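Local coordinates for protein Bd3460 (Bdellovibrio bacteriovorus, PDB 5CEC) that binds the predatory endopeptidase Bd3459 through its ankyrin repeats and probably acts as the immunity protein that protects the predator from its own enzyme, at residues Q39-L42 / A43-K46; V79-L82 / L83-K86; A58-E61 / T62-P66; Q140-K143 / K144-E147. All coordinates share one frame; numbering follows the deposited sequence.

The four contacts sample the recurring joints of an ankyrin-repeat solenoid: the N-caps of two helices (contacts 1 and 4), the C-terminal end of a helix (contact 2) and the hairpin loop leading into helix 66-72 (contact 3). Contacts 1 and 2 lie on neighbouring helices, with their centres about 13 Å apart, and touch where V45 CG1 packs 3.8 Å from F81 CD2. Contact 2 also meets contact 3, L82 CD1 lying 3.8 Å from P66 C. Contact 4 is farther along the solenoid, with its centre about 28 Å from those of contacts 1 and 3. Contacts 1, 3 and 4 all have residues against the Bd3459 chain, whereas contact 2 is not touched by it.

Contact 1 of 4, residues Q39-L42 / A43-K46; sequences QGDL and AKVK
D41 caps and L42 begins the helix that A43-K46 continues, and their carbonyls take the first backbone bonds of its opening turn: V45 N gives to D41 O at 3.1 Å, and K46 N to L42 O at 2.8 Å with a nearly straight N-H...O angle of 171°. This is the turn joining helices 31-39 and 42-49 of the ankyrin-repeat fold. G40 makes the turn with positive phi, a conformation that would press a CB against the preceding carbonyl O, so glycine suits the position.

D41 is the N-cap. Its CG stands anti to the backbone N (chi1 -164°), which carries the carboxylate over the helix start, and OD1 accepts from K44 N at 3.2 Å. The donor arrives from above the carboxylate plane, 58° out of it. A short acidic side chain fits here because it reaches an amide of the first turn and its negative charge should be favourable at a helix N-terminus. The other oxygen, OD2, faces the aliphatic end of K44, which bends at chi3 to bring its ammonium round into a long salt bridge.

On another side of the turn L42 and K46 cross, the leucine branch meeting lysine methylenes while L42 also rests on D77 and I78 of helix 76-84. V45 is turned inward against L33 and A36 of helix 31-39, a place for a compact branched residue. At the surface, D41 packs on P155 of the Bd3459 chain. The leucine-lysine crossing is closest at L42 CD1, 3.8 Å from K46 CE.

Contact 2 of 4, residues V79-L82 / L83-K86; sequences VKFL and LSKK
K85, just beyond the end of helix 76-84, reaches back to F81, its side chain starting beside the carbonyls of L82 and F81. Its CB lies 3.4 Å from L82 O, and its CG passes 3.6 Å from F81 O. A bend at chi2 (-63°) then folds the chain toward the phenyl ring, where K85 CE comes 3.6 Å from F81 CZ, approaching obliquely. Beyond it, NZ is hydrogen-bonded to Q50 OE1. Lysine suits this place because its long aliphatic chain lets CE touch the ring while the ammonium goes on to Q50.

Here helix 76-84, in a predicted ankyrin repeat, ends in a Schellman motif, with K86 taking up positive phi. The carbonyl of F81 is gripped by S84 OG at 2.6 Å and only weakly by K85 N. Serine suits a helix end, since its short hydroxyl can reach a carbonyl one turn back. K85 N also bonds to L82 O at 3.0 Å, from above the carbonyl plane.

On another flank V79 and L83 lie side by side and point the same way, V79 CG1 being 3.9 Å from L83 CD1. These branched aliphatic residues pack toward helix 109-117, V79 on V111 and L115, L83 on E114.

Contact 3 of 4, residues A58-E61 / T62-P66; sequences AQDE and TGMTP
D60 grips the returning arm of its own loop through one oxygen: OD1 accepts from T62 N at 3.1 Å and from M64 N at 2.9 Å. The two donors reach it from opposite faces of the carboxylate plane, so the group is clasped between them. With chi1 at 77°, CG sits between the backbone N and the carbonyl carbon, which turns the carboxylate in over the turn; the short aspartate is the right length for this. OD2 takes a bond from a water that also meets T62 OG1.

Backbone bonds join the two arms of the loop as well. G63 N bonds to D60 O across a type I beta turn, and D60 N gives to M64 O at 3.0 Å. This is a hairpin loop of the ankyrin fold, running into the T65-P66 start of helix 66-72. Glycine fits G63, whose phi is positive.

Q59 adds a side-chain bond to the loop, its NE2 giving to G63 O at 2.9 Å with that oxygen close to the amide plane, while its CG lies 3.6 Å from T65 CG2. Farther out, T65 OG1 caps M68 N and T65 O accepts from N69 ND2. T62 and M64 rest on K390 and R392 of the Bd3459 chain.

Contact 4 of 4, residues Q140-K143 / K144-E147; sequences QNNK and KTAE
A chi1 of -170° sets N142 CG anti to its own N, and chi2 of -74° turns the amide so that OD1 looks into the helix start, where T145 N donates at 2.9 Å. The bond is nearly straight (163°) and lies in the carbonyl plane. The same oxygen takes a hydrogen from a water that also donates to T145 OG1, bridging the two side chains. OG1 has its stronger partner outside, in E113 OE2 of helix 109-117.

Asparagine is thus the N-cap of helix 143-152, at the turn joining helices 134-141 and 143-152 of the ankyrin fold. It suits the place because its two ends divide the work: OD1 faces the helix, while ND2 hydrogen-bonds to S345 OG of the Bd3459 chain. The neighbouring N141 ND2 bonds to Q400 OE1 of that chain, placing this turn at the interface.

Behind the cap the helix begins regularly, A146 N bonding to N142 O at 3.0 Å and E147 N to K143 O at 2.9 Å. K143 and E147 lie side by side, pointing the same way, with their charged ends apart, K143 NZ being 5.3 Å from E147 OE2. The small A146 packs on F135 and A138 of helix 134-141.

Contact 1 of 4, residues Q39-L42 / A43-K46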
# COMPACT_ATOMS: atom_id res chain seq x y z
N GLN B 39 5.04 1.86 -12.87
CA GLN B 39 5.78 2.13 -11.64
C GLN B 39 5.45 3.48 -11.00
O GLN B 39 5.76 3.73 -9.82
CB GLN B 39 7.29 2.02 -11.90
CG GLN B 39 7.76 0.60 -12.25
CD GLN B 39 9.17 0.53 -12.87
OE1 GLN B 39 9.95 1.49 -12.83
NE2 GLN B 39 9.51 -0.64 -13.42
N GLY B 40 4.83 4.38 -11.76
CA GLY B 40 4.47 5.68 -11.24
C GLY B 40 5.58 6.70 -11.37
O GLY B 40 5.59 7.67 -10.62
N ASP B 41 6.51 6.51 -12.31
CA ASP B 41 7.60 7.47 -12.55
C ASP B 41 7.20 8.45 -13.65
O ASP B 41 7.51 8.25 -14.80
CB ASP B 41 8.90 6.74 -12.89
CG ASP B 41 10.11 7.62 -12.77
OD1 ASP B 41 9.96 8.85 -12.95
OD2 ASP B 41 11.22 7.10 -12.50
N LEU B 42 6.50 9.51 -13.26
CA LEU B 42 5.98 10.49 -14.22
C LEU B 42 7.09 11.21 -14.97
O LEU B 42 6.95 11.47 -16.16
CB LEU B 42 5.10 11.51 -13.49
CG LEU B 42 4.55 12.68 -14.30
CD1 LEU B 42 3.66 12.18 -15.43
CD2 LEU B 42 3.78 13.62 -13.38
N ALA B 43 8.18 11.53 -14.28
CA ALA B 43 9.28 12.23 -14.93
C ALA B 43 9.81 11.41 -16.08
O ALA B 43 10.03 11.93 -17.16
CB ALA B 43 10.40 12.55 -13.94
N LYS B 44 9.96 10.11 -15.84
CA LYS B 44 10.46 9.18 -16.85
C LYS B 44 9.48 9.07 -18.01
O LYS B 44 9.89 9.02 -19.17
CB LYS B 44 10.73 7.82 -16.22
CG LYS B 44 11.57 6.87 -17.05
CD LYS B 44 12.16 5.75 -16.19
CE LYS B 44 13.23 6.24 -15.22
NZ LYS B 44 13.94 5.13 -14.52
N VAL B 45 8.19 9.04 -17.69
CA VAL B 45 7.15 9.05 -18.71
C VAL B 45 7.23 10.33 -19.58
O VAL B 45 7.26 10.24 -20.80
CB VAL B 45 5.75 8.84 -18.10
CG1 VAL B 45 4.64 9.16 -19.11
CG2 VAL B 45 5.61 7.41 -17.57
N LYS B 46 7.29 11.50 -18.95
CA LYS B 46 7.39 12.77 -19.71
C LYS B 46 8.65 12.84 -20.57
O LYS B 46 8.62 13.36 -21.70
CB LYS B 46 7.31 13.99 -18.78
CG LYS B 46 5.93 14.20 -18.19
CD LYS B 46 5.84 15.52 -17.43
CE LYS B 46 4.49 15.68 -16.77
NZ LYS B 46 4.38 17.00 -16.09

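Contact 2 of 4, residues V79-L82 / L83-K86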
# COMPACT_ATOMS: atom_id res chain seq x y z
N VAL B 79 -1.90 8.91 -15.85
CA VAL B 79 -3.12 8.76 -16.65
C VAL B 79 -3.54 10.12 -17.20
O VAL B 79 -3.86 10.23 -18.36
CB VAL B 79 -4.25 8.11 -15.84
CG1 VAL B 79 -5.61 8.22 -16.52
CG2 VAL B 79 -3.91 6.66 -15.63
N LYS B 80 -3.53 11.16 -16.36
CA LYS B 80 -3.95 12.48 -16.82
C LYS B 80 -3.04 12.99 -17.95
O LYS B 80 -3.53 13.57 -18.93
CB LYS B 80 -3.95 13.47 -15.66
CG LYS B 80 -5.07 13.30 -14.66
CD LYS B 80 -4.94 14.31 -13.52
CE LYS B 80 -6.19 14.39 -12.65
NZ LYS B 80 -6.11 15.53 -11.69
N PHE B 81 -1.74 12.77 -17.80
CA PHE B 81 -0.77 13.14 -18.82
C PHE B 81 -1.06 12.43 -20.15
O PHE B 81 -1.10 13.04 -21.23
CB PHE B 81 0.67 12.87 -18.35
CG PHE B 81 1.70 13.07 -19.42
CD1 PHE B 81 2.02 14.35 -19.86
CD2 PHE B 81 2.33 11.98 -20.04
CE1 PHE B 81 2.96 14.54 -20.86
CE2 PHE B 81 3.27 12.17 -21.05
CZ PHE B 81 3.59 13.45 -21.46
N LEU B 82 -1.31 11.13 -20.09
CA LEU B 82 -1.62 10.38 -21.30
C LEU B 82 -2.97 10.77 -21.92
O LEU B 82 -3.09 10.85 -23.15
CB LEU B 82 -1.61 8.89 -21.02
CG LEU B 82 -0.23 8.33 -20.66
CD1 LEU B 82 -0.31 6.89 -20.18
CD2 LEU B 82 0.79 8.46 -21.79
N LEU B 83 -3.97 11.07 -21.09
CA LEU B 83 -5.24 11.57 -21.61
C LEU B 83 -5.05 12.90 -22.37
O LEU B 83 -5.71 13.14 -23.39
CB LEU B 83 -6.28 11.75 -20.49
CG LEU B 83 -6.74 10.48 -19.80
CD1 LEU B 83 -7.65 10.79 -18.65
CD2 LEU B 83 -7.46 9.60 -20.76
N SER B 84 -4.13 13.73 -21.91
CA SER B 84 -3.85 15.00 -22.59
C SER B 84 -3.21 14.78 -23.97
O SER B 84 -3.28 15.67 -24.81
CB SER B 84 -2.96 15.89 -21.72
OG SER B 84 -1.58 15.57 -21.82
N LYS B 85 -2.61 13.61 -24.20
CA LYS B 85 -2.10 13.23 -25.52
C LYS B 85 -3.15 12.54 -26.39
O LYS B 85 -2.84 12.12 -27.51
CB LYS B 85 -0.88 12.31 -25.36
CG LYS B 85 0.27 12.91 -24.55
CD LYS B 85 0.86 14.16 -25.22
CE LYS B 85 2.00 14.77 -24.41
NZ LYS B 85 2.34 16.14 -24.90
N LYS B 86 -4.38 12.41 -25.89
CA LYS B 86 -5.53 11.89 -26.66
C LYS B 86 -5.35 10.44 -27.07
O LYS B 86 -5.75 10.06 -28.16
CB LYS B 86 -5.85 12.78 -27.86
CG LYS B 86 -5.88 14.27 -27.57
CD LYS B 86 -6.95 14.66 -26.58
CE LYS B 86 -7.03 16.17 -26.41
NZ LYS B 86 -7.81 16.84 -27.48

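Contact 3 of 4, residues A58-E61 / T62-P66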
# COMPACT_ATOMS: atom_id res chain seq x y z
N ALA B 58 0.42 1.96 -29.59
CA ALA B 58 1.05 0.67 -29.88
C ALA B 58 0.99 -0.27 -28.68
O ALA B 58 1.17 0.14 -27.51
CB ALA B 58 2.48 0.85 -30.37
N GLN B 59 0.72 -1.54 -28.96
CA GLN B 59 0.56 -2.54 -27.93
C GLN B 59 1.74 -3.51 -27.93
O GLN B 59 2.29 -3.85 -28.99
CB GLN B 59 -0.75 -3.28 -28.15
CG GLN B 59 -1.96 -2.42 -27.81
CD GLN B 59 -3.26 -2.99 -28.33
OE1 GLN B 59 -3.62 -2.82 -29.50
NE2 GLN B 59 -3.96 -3.71 -27.47
N ASP B 60 2.09 -3.97 -26.73
CA ASP B 60 3.20 -4.87 -26.56
C ASP B 60 2.78 -6.32 -26.77
O ASP B 60 1.66 -6.60 -27.22
CB ASP B 60 3.89 -4.60 -25.22
CG ASP B 60 3.17 -5.16 -24.02
OD1 ASP B 60 2.11 -5.78 -24.15
OD2 ASP B 60 3.72 -4.97 -22.92
N GLU B 61 3.68 -7.25 -26.44
CA GLU B 61 3.45 -8.67 -26.73
C GLU B 61 2.25 -9.31 -26.01
O GLU B 61 1.75 -10.32 -26.48
CB GLU B 61 4.72 -9.47 -26.44
CG GLU B 61 5.10 -9.53 -24.96
CD GLU B 61 6.29 -10.44 -24.69
OE1 GLU B 61 6.21 -11.66 -24.97
OE2 GLU B 61 7.31 -9.92 -24.19
N THR B 62 1.79 -8.72 -24.91
CA THR B 62 0.57 -9.20 -24.23
C THR B 62 -0.62 -8.24 -24.40
O THR B 62 -1.65 -8.40 -23.76
CB THR B 62 0.79 -9.48 -22.72
OG1 THR B 62 0.82 -8.25 -21.96
CG2 THR B 62 2.06 -10.27 -22.47
N GLY B 63 -0.48 -7.26 -25.30
CA GLY B 63 -1.52 -6.29 -25.68
C GLY B 63 -1.60 -5.05 -24.84
O GLY B 63 -2.58 -4.31 -24.94
N MET B 64 -0.60 -4.81 -24.00
CA MET B 64 -0.61 -3.65 -23.10
C MET B 64 -0.19 -2.38 -23.80
O MET B 64 0.73 -2.37 -24.64
CB MET B 64 0.32 -3.89 -21.90
CG MET B 64 -0.03 -5.10 -21.06
SD MET B 64 -1.57 -4.91 -20.15
CE MET B 64 -1.07 -3.76 -18.86
N THR B 65 -0.81 -1.30 -23.37
CA THR B 65 -0.44 0.06 -23.73
C THR B 65 0.09 0.80 -22.50
O THR B 65 -0.12 0.36 -21.36
CB THR B 65 -1.67 0.84 -24.17
OG1 THR B 65 -2.62 0.87 -23.10
CG2 THR B 65 -2.29 0.23 -25.43
N PRO B 66 0.73 1.95 -22.71
CA PRO B 66 1.08 2.82 -21.58
C PRO B 66 -0.10 3.13 -20.68
O PRO B 66 0.05 3.16 -19.44
CB PRO B 66 1.58 4.10 -22.27
CG PRO B 66 2.14 3.60 -23.56
CD PRO B 66 1.29 2.46 -23.99
O HOH W 1 2.71 -0.71 -25.33
O HOH W 2 3.28 -7.27 -21.69

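Contact 4 of 4, residues Q140-K143 / K144-E147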
# COMPACT_ATOMS: atom_id res chain seq x y z
N GLN B 140 -19.23 -4.46 -5.99
CA GLN B 140 -18.76 -5.16 -4.81
C GLN B 140 -17.83 -4.32 -3.96
O GLN B 140 -17.63 -4.65 -2.81
CB GLN B 140 -18.05 -6.45 -5.18
CG GLN B 140 -18.96 -7.56 -5.68
CD GLN B 140 -18.26 -8.91 -5.71
OE1 GLN B 140 -17.86 -9.36 -6.79
NE2 GLN B 140 -18.10 -9.56 -4.58
N ASN B 141 -17.24 -3.26 -4.50
CA ASN B 141 -16.06 -2.63 -3.91
C ASN B 141 -16.09 -1.12 -3.75
O ASN B 141 -15.49 -0.63 -2.82
CB ASN B 141 -14.82 -3.03 -4.73
CG ASN B 141 -14.51 -4.49 -4.60
OD1 ASN B 141 -14.17 -4.97 -3.51
ND2 ASN B 141 -14.71 -5.24 -5.67
N ASN B 142 -16.65 -0.36 -4.69
CA ASN B 142 -16.59 1.09 -4.63
C ASN B 142 -17.88 1.68 -5.13
O ASN B 142 -18.14 1.70 -6.32
CB ASN B 142 -15.39 1.62 -5.42
CG ASN B 142 -15.16 3.09 -5.19
OD1 ASN B 142 -15.91 3.93 -5.69
ND2 ASN B 142 -14.13 3.42 -4.39
N LYS B 143 -18.68 2.19 -4.19
CA LYS B 143 -20.00 2.69 -4.50
C LYS B 143 -19.98 3.90 -5.43
O LYS B 143 -20.82 4.00 -6.32
CB LYS B 143 -20.72 3.05 -3.17
CG LYS B 143 -22.13 3.60 -3.29
CD LYS B 143 -22.62 4.20 -1.97
CE LYS B 143 -23.53 3.27 -1.18
NZ LYS B 143 -24.47 4.09 -0.36
N LYS B 144 -19.04 4.81 -5.23
CA LYS B 144 -18.95 6.01 -6.05
C LYS B 144 -18.74 5.63 -7.51
O LYS B 144 -19.42 6.17 -8.38
CB LYS B 144 -17.82 6.91 -5.55
CG LYS B 144 -17.62 8.19 -6.37
CD LYS B 144 -16.57 9.09 -5.73
CE LYS B 144 -16.33 10.34 -6.56
NZ LYS B 144 -15.30 11.22 -5.96
N THR B 145 -17.82 4.71 -7.79
CA THR B 145 -17.58 4.31 -9.17
C THR B 145 -18.73 3.49 -9.73
O THR B 145 -19.10 3.65 -10.88
CB THR B 145 -16.21 3.63 -9.33
OG1 THR B 145 -15.19 4.62 -9.14
CG2 THR B 145 -16.03 3.05 -10.72
N ALA B 146 -19.35 2.65 -8.91
CA ALA B 146 -20.53 1.93 -9.37
C ALA B 146 -21.61 2.94 -9.84
O ALA B 146 -22.26 2.74 -10.87
CB ALA B 146 -21.06 1.02 -8.26
N GLU B 147 -21.83 3.99 -9.05
CA GLU B 147 -22.78 5.07 -9.39
C GLU B 147 -22.35 5.79 -10.68
O GLU B 147 -23.19 6.07 -11.52
CB GLU B 147 -22.95 6.06 -8.23
CG GLU B 147 -23.67 5.45 -7.05
CD GLU B 147 -23.90 6.36 -5.88
OE1 GLU B 147 -23.08 7.25 -5.61
OE2 GLU B 147 -24.92 6.14 -5.19
O HOH W 3 -14.53 6.12 -6.92